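Local coordinates for probable GGDEF family protein (Chromobacterium violaceum, PDB 3NJA) that is of unknown function but carries a PAS domain, the kind of module that in GGDEF proteins often senses signals and probably regulates cyclic di-GMP synthesis, at residues B[79-84]-B[97-102]. Numbering follows the deposited sequence.
Sequences PFDVEY and LERNHI. With SO4 (sulfate ion), chain G.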
loop_
_atom_site.group_PDB
_atom_site.type_symbol
_atom_site.label_atom_id
_atom_site.label_comp_id
_atom_site.label_asym_id
_atom_site.label_seq_id
_atom_site.Cartn_x
_atom_site.Cartn_y
_atom_site.Cartn_z
ATOM N N PRO B 79 -4.088 4.032 5.000
ATOM C CA PRO B 79 -3.276 4.854 5.893
ATOM C C PRO B 79 -1.843 5.018 5.365
ATOM O O PRO B 79 -1.411 4.262 4.488
ATOM C CB PRO B 79 -3.297 4.072 7.220
ATOM C CG PRO B 79 -4.103 2.825 6.965
ATOM C CD PRO B 79 -4.173 2.650 5.483
ATOM N N PHE B 80 -1.128 6.014 5.880
ATOM C CA PHE B 80 0.263 6.226 5.489
ATOM C C PHE B 80 1.036 7.100 6.466
ATOM O O PHE B 80 0.458 7.768 7.331
ATOM C CB PHE B 80 0.348 6.832 4.092
ATOM C CG PHE B 80 -0.323 8.167 3.971
ATOM C CD1 PHE B 80 0.427 9.337 3.963
ATOM C CD2 PHE B 80 -1.708 8.251 3.860
ATOM C CE1 PHE B 80 -0.186 10.574 3.842
ATOM C CE2 PHE B 80 -2.332 9.477 3.739
ATOM C CZ PHE B 80 -1.566 10.647 3.735
ATOM N N ASP B 81 2.353 7.085 6.306
ATOM C CA ASP B 81 3.238 7.851 7.152
ATOM C C ASP B 81 3.795 9.078 6.448
ATOM O O ASP B 81 3.892 9.119 5.218
ATOM C CB ASP B 81 4.389 6.973 7.618
ATOM C CG ASP B 81 3.917 5.794 8.434
ATOM O OD1 ASP B 81 3.141 6.000 9.401
ATOM O OD2 ASP B 81 4.326 4.661 8.104
ATOM N N VAL B 82 4.152 10.078 7.253
ATOM C CA VAL B 82 4.912 11.231 6.794
ATOM C C VAL B 82 5.886 11.655 7.900
ATOM O O VAL B 82 5.515 11.710 9.074
ATOM C CB VAL B 82 4.006 12.414 6.446
ATOM C CG1 VAL B 82 4.755 13.383 5.569
ATOM C CG2 VAL B 82 2.760 11.941 5.728
ATOM N N GLU B 83 7.137 11.905 7.528
ATOM C CA GLU B 83 8.118 12.464 8.454
ATOM C C GLU B 83 8.396 13.902 8.072
ATOM O O GLU B 83 8.451 14.245 6.895
ATOM C CB GLU B 83 9.433 11.699 8.393
ATOM C CG GLU B 83 9.430 10.345 9.039
ATOM C CD GLU B 83 10.820 9.966 9.512
ATOM O OE1 GLU B 83 11.595 10.887 9.871
ATOM O OE2 GLU B 83 11.139 8.759 9.534
ATOM N N TYR B 84 8.588 14.744 9.068
ATOM C CA TYR B 84 8.938 16.125 8.814
ATOM C C TYR B 84 9.301 16.806 10.127
ATOM O O TYR B 84 8.827 16.417 11.206
ATOM C CB TYR B 84 7.770 16.853 8.146
ATOM C CG TYR B 84 6.520 16.864 8.999
ATOM C CD1 TYR B 84 6.341 17.818 9.998
ATOM C CD2 TYR B 84 5.522 15.912 8.817
ATOM C CE1 TYR B 84 5.201 17.821 10.780
ATOM C CE2 TYR B 84 4.382 15.912 9.592
ATOM C CZ TYR B 84 4.228 16.865 10.572
ATOM O OH TYR B 84 3.093 16.860 11.345
ATOM N N LEU B 97 6.930 11.921 13.430
ATOM C CA LEU B 97 6.317 10.867 12.623
ATOM C C LEU B 97 4.796 10.969 12.702
ATOM O O LEU B 97 4.224 11.053 13.787
ATOM C CB LEU B 97 6.777 9.478 13.057
ATOM C CG LEU B 97 6.207 8.393 12.135
ATOM C CD1 LEU B 97 6.605 8.669 10.700
ATOM C CD2 LEU B 97 6.664 7.010 12.555
ATOM N N GLU B 98 4.144 10.970 11.548
ATOM C CA GLU B 98 2.718 11.229 11.501
ATOM C C GLU B 98 2.004 10.132 10.737
ATOM O O GLU B 98 2.318 9.847 9.580
ATOM C CB GLU B 98 2.456 12.586 10.848
ATOM C CG GLU B 98 0.996 13.006 10.750
ATOM C CD GLU B 98 0.814 14.285 9.926
ATOM O OE1 GLU B 98 1.116 15.385 10.445
ATOM O OE2 GLU B 98 0.384 14.194 8.751
ATOM N N ARG B 99 1.038 9.499 11.381
ATOM C CA ARG B 99 0.294 8.474 10.684
ATOM C C ARG B 99 -1.035 9.048 10.217
ATOM O O ARG B 99 -1.774 9.645 11.002
ATOM C CB ARG B 99 0.113 7.231 11.551
ATOM C CG ARG B 99 -0.168 6.007 10.720
ATOM C CD ARG B 99 -0.369 4.767 11.560
ATOM N NE ARG B 99 -0.850 3.659 10.750
ATOM C CZ ARG B 99 -0.345 3.310 9.569
ATOM N NH1 ARG B 99 -0.861 2.281 8.911
ATOM N NH2 ARG B 99 0.676 3.976 9.044
ATOM N N ASN B 100 -1.308 8.886 8.926
ATOM C CA ASN B 100 -2.514 9.431 8.319
ATOM C C ASN B 100 -3.480 8.350 7.927
ATOM O O ASN B 100 -3.079 7.308 7.420
ATOM C CB ASN B 100 -2.181 10.271 7.096
ATOM C CG ASN B 100 -1.346 11.484 7.451
ATOM O OD1 ASN B 100 -1.827 12.622 7.405
ATOM N ND2 ASN B 100 -0.093 11.242 7.847
ATOM N N HIS B 101 -4.753 8.621 8.188
ATOM C CA HIS B 101 -5.854 7.763 7.810
ATOM C C HIS B 101 -6.831 8.625 7.037
ATOM O O HIS B 101 -7.121 9.745 7.442
ATOM C CB HIS B 101 -6.537 7.234 9.061
ATOM C CG HIS B 101 -5.691 6.294 9.857
ATOM N ND1 HIS B 101 -5.756 4.927 9.707
ATOM C CD2 HIS B 101 -4.756 6.524 10.808
ATOM C CE1 HIS B 101 -4.904 4.350 10.535
ATOM N NE2 HIS B 101 -4.286 5.297 11.218
ATOM N N ILE B 102 -7.337 8.118 5.919
ATOM C CA ILE B 102 -8.298 8.874 5.130
ATOM C C ILE B 102 -9.708 8.352 5.348
ATOM O O ILE B 102 -9.910 7.160 5.526
ATOM C CB ILE B 102 -7.981 8.766 3.647
ATOM C CG1 ILE B 102 -6.473 8.879 3.440
ATOM C CG2 ILE B 102 -8.781 9.799 2.846
ATOM C CD1 ILE B 102 -6.064 8.881 1.994
HETATM S S SO4 G . -3.074 0.715 10.864
HETATM O O1 SO4 G . -4.350 0.248 11.400
HETATM O O2 SO4 G . -2.284 -0.452 10.460
HETATM O O3 SO4 G . -3.343 1.556 9.701
HETATM O O4 SO4 G . -2.373 1.502 11.883
#
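Glu98 OE1 takes a hydrogen bond from the hydroxyl of Tyr84, with OH and OE1 2.6 Å apart, and also bonds a glycerol probably left from crystallisation. The hydroxyl comes in on the anti side of OE1, tilted out of the carboxylate plane, and the carboxylate stands steeply at the edge of the phenol ring, 75° between planes. Glu98 gets there with CG anti to the backbone N (chi1 -179°) and CD continuing the extended chain. Its other oxygen, OE2, receives Asn100 ND2 at 3.1 Å through its anti lone pair, with OE2 close to the amide plane. The Asn100 amide is in turn stacked on the Phe80 ring, 15° between planes, while Asn100 CB sits over that face, 3.6 Å from the centroid, as a CH-pi contact. Val82 CG2 touches ND2, and His73 of the second subunit stacks with the Phe80 ring.

On the opposite face of the sheet, Asp81 and Arg99 form a salt bridge, OD1 to NH2 at 3.2 Å. NH2 approaches from above the carboxylate plane, yet OD1 lies near the guanidinium plane; this long, bent bond is probably modest in strength. Arg99 NE bonds O4 and NH1 bonds O3 (2.7 Å) of a sulfate probably from the crystallisation liquor. Pro79 CB lies over one guanidinium face and makes a CH-pi contact over the face of the His101 ring, whose ND1 is held by Asp77. Farther along, Leu97 CD1 packs on Glu83 CG; the Glu83 carboxylate bridges to Arg68 and Arg72 of the third subunit.

Between the two faces, Phe80 pairs with Asn100 and Val82 with Glu98 as antiparallel hydrogen-bonded pairs. The hairpin 80-87/93-104 and strand 110-119 form the three-stranded antiparallel sheet of the C-terminal half of the PAS fold.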